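Long-range contact in sialidase B (Streptococcus pneumoniae TIGR4, PDB 4XJZ), which hydrolyses the alpha-glycosidic linkages of terminal sialic acid residues in oligosaccharides, glycoproteins and glycolipids as a family 33 glycoside hydrolase: residues F206-L211 against L629-D634. The protein carries 1 engineered substitution. Sequence-based numbering, arbitrary orientation.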
loop_
_atom_site.group_PDB
_atom_site.type_symbol
_atom_site.label_atom_id
_atom_site.label_comp_id
_atom_site.label_asym_id
_atom_site.label_seq_id
_atom_site.Cartn_x
_atom_site.Cartn_y
_atom_site.Cartn_z
ATOM N N PHE A 206 -4.203 1.315 2.578
ATOM C CA PHE A 206 -3.757 0.007 2.105
ATOM C C PHE A 206 -2.281 0.069 1.789
ATOM O O PHE A 206 -1.772 1.099 1.315
ATOM C CB PHE A 206 -4.564 -0.425 0.876
ATOM C CG PHE A 206 -6.023 -0.605 1.170
ATOM C CD1 PHE A 206 -6.484 -1.772 1.762
ATOM C CD2 PHE A 206 -6.927 0.419 0.916
ATOM C CE1 PHE A 206 -7.833 -1.931 2.077
ATOM C CE2 PHE A 206 -8.270 0.275 1.235
ATOM C CZ PHE A 206 -8.724 -0.898 1.816
ATOM N N ARG A 207 -1.586 -1.030 2.075
ATOM C CA ARG A 207 -0.149 -1.120 1.832
ATOM C C ARG A 207 0.185 -2.551 1.518
ATOM O O ARG A 207 -0.561 -3.470 1.888
ATOM C CB ARG A 207 0.643 -0.733 3.082
ATOM C CG ARG A 207 0.545 0.706 3.492
ATOM C CD ARG A 207 1.407 1.551 2.609
ATOM N NE ARG A 207 2.834 1.187 2.633
ATOM C CZ ARG A 207 3.697 1.595 3.554
ATOM N NH1 ARG A 207 3.277 2.347 4.558
ATOM N NH2 ARG A 207 4.979 1.239 3.493
ATOM N N ILE A 208 1.328 -2.733 0.868
ATOM C CA ILE A 208 1.950 -4.052 0.678
ATOM C C ILE A 208 1.129 -5.000 -0.201
ATOM O O ILE A 208 0.662 -6.052 0.260
ATOM C CB ILE A 208 2.310 -4.735 2.033
ATOM C CG1 ILE A 208 2.748 -3.723 3.117
ATOM C CG2 ILE A 208 3.389 -5.789 1.838
ATOM C CD1 ILE A 208 3.973 -2.869 2.743
ATOM N N PRO A 209 0.958 -4.626 -1.474
ATOM C CA PRO A 209 0.143 -5.424 -2.402
ATOM C C PRO A 209 0.809 -6.717 -2.820
ATOM O O PRO A 209 2.031 -6.798 -2.884
ATOM C CB PRO A 209 0.021 -4.507 -3.612
ATOM C CG PRO A 209 1.280 -3.683 -3.593
ATOM C CD PRO A 209 1.477 -3.404 -2.123
ATOM N N THR A 210 -0.009 -7.725 -3.129
ATOM C CA THR A 210 0.498 -8.962 -3.699
ATOM C C THR A 210 -0.429 -9.363 -4.836
ATOM O O THR A 210 -1.595 -8.967 -4.864
ATOM C CB THR A 210 0.534 -10.126 -2.698
ATOM O OG1 THR A 210 -0.783 -10.646 -2.507
ATOM C CG2 THR A 210 1.095 -9.702 -1.338
ATOM N N LEU A 211 0.097 -10.173 -5.747
ATOM C CA LEU A 211 -0.709 -10.775 -6.821
ATOM C C LEU A 211 -0.211 -12.173 -7.117
ATOM O O LEU A 211 0.976 -12.428 -7.076
ATOM C CB LEU A 211 -0.596 -9.963 -8.113
ATOM C CG LEU A 211 -1.283 -8.605 -8.255
ATOM C CD1 LEU A 211 -0.829 -7.913 -9.521
ATOM C CD2 LEU A 211 -2.827 -8.773 -8.242
ATOM N N LEU A 629 0.050 -4.413 -9.463
ATOM C CA LEU A 629 -0.650 -3.736 -8.366
ATOM C C LEU A 629 0.430 -3.087 -7.517
ATOM O O LEU A 629 1.325 -3.771 -7.019
ATOM C CB LEU A 629 -1.455 -4.739 -7.523
ATOM C CG LEU A 629 -2.272 -4.157 -6.357
ATOM C CD1 LEU A 629 -3.385 -3.230 -6.835
ATOM C CD2 LEU A 629 -2.843 -5.291 -5.495
ATOM N N PHE A 630 0.352 -1.774 -7.344
ATOM C CA PHE A 630 1.493 -1.086 -6.740
ATOM C C PHE A 630 1.112 0.136 -5.929
ATOM O O PHE A 630 0.082 0.764 -6.165
ATOM C CB PHE A 630 2.473 -0.668 -7.832
ATOM C CG PHE A 630 1.923 0.356 -8.776
ATOM C CD1 PHE A 630 2.241 1.696 -8.605
ATOM C CD2 PHE A 630 1.099 -0.008 -9.832
ATOM C CE1 PHE A 630 1.765 2.659 -9.472
ATOM C CE2 PHE A 630 0.598 0.964 -10.702
ATOM C CZ PHE A 630 0.948 2.308 -10.512
ATOM N N GLU A 631 1.989 0.496 -4.989
ATOM C CA GLU A 631 1.855 1.730 -4.224
ATOM C C GLU A 631 2.287 2.929 -5.056
ATOM O O GLU A 631 3.472 3.112 -5.298
ATOM C CB GLU A 631 2.710 1.628 -2.954
ATOM C CG GLU A 631 2.215 0.559 -1.997
ATOM C CD GLU A 631 3.150 0.347 -0.817
ATOM O OE1 GLU A 631 4.334 0.783 -0.896
ATOM O OE2 GLU A 631 2.703 -0.261 0.175
ATOM N N LYS A 632 1.335 3.740 -5.517
ATOM C CA LYS A 632 1.670 4.888 -6.355
ATOM C C LYS A 632 1.909 6.131 -5.500
ATOM O O LYS A 632 1.212 7.147 -5.615
ATOM C CB LYS A 632 0.580 5.172 -7.403
ATOM C CG LYS A 632 1.086 6.038 -8.578
ATOM C CD LYS A 632 -0.044 6.506 -9.519
ATOM C CE LYS A 632 0.481 7.444 -10.616
ATOM N NZ LYS A 632 1.365 6.742 -11.608
ATOM N N TYR A 633 2.924 6.049 -4.658
ATOM C CA TYR A 633 3.300 7.187 -3.813
ATOM C C TYR A 633 4.649 6.874 -3.218
ATOM O O TYR A 633 5.103 5.744 -3.269
ATOM C CB TYR A 633 2.245 7.449 -2.729
ATOM C CG TYR A 633 2.319 6.607 -1.478
ATOM C CD1 TYR A 633 2.663 7.191 -0.253
ATOM C CD2 TYR A 633 1.984 5.249 -1.485
ATOM C CE1 TYR A 633 2.700 6.466 0.901
ATOM C CE2 TYR A 633 2.027 4.498 -0.313
ATOM C CZ TYR A 633 2.377 5.123 0.884
ATOM O OH TYR A 633 2.447 4.433 2.072
ATOM N N ASP A 634 5.310 7.875 -2.651
ATOM C CA ASP A 634 6.575 7.593 -2.001
ATOM C C ASP A 634 6.307 7.150 -0.558
ATOM O O ASP A 634 6.082 7.973 0.337
ATOM C CB ASP A 634 7.502 8.805 -2.061
ATOM C CG ASP A 634 8.902 8.475 -1.578
ATOM O OD1 ASP A 634 9.019 7.706 -0.611
ATOM O OD2 ASP A 634 9.886 8.984 -2.166
#
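Arg207 and Glu631 form a buried salt bridge, with Arg207 NE 2.9 Å from Glu631 OE2. The carboxylate oxygen lies in the guanidinium plane, at its edge, yet NE meets OE2 from above the carboxylate plane, and the bond is bent (N-H...O 144°). A second donor, the backbone N of Ile208, reaches Glu631 OE2 from the opposite face of the carboxylate at 2.9 Å and nearly straight (167°). Two bonds thus grip this oxygen, while OE1 accepts from the backbone N of Tyr615, the probable nucleophile. Glu631 therefore ties the putative substrate-binding arginine to the nucleophile's backbone.

Bends at chi2 and chi3 curl the Arg207 chain, and Tyr633 OH lies over one face of the guanidinium, 3.4 Å from Arg207 CZ; ring and guanidinium planes are nearly perpendicular (85°). Arg207 CD approaches the edge of the tyrosine ring, 3.1 Å from Tyr633 OH.

Apolar packing continues the contact: Pro209 CB rests 3.5 Å from Leu629 CD2, and Leu211 CD1 meets Leu629 CB at 3.8 Å.

These pairs join the first and last blades of the sialidase beta-propeller in sequence, close to the centre of the chain, where strand 205-207 pairs antiparallel with 219-226, and strand 626-631 runs between 616-620 and 647-652.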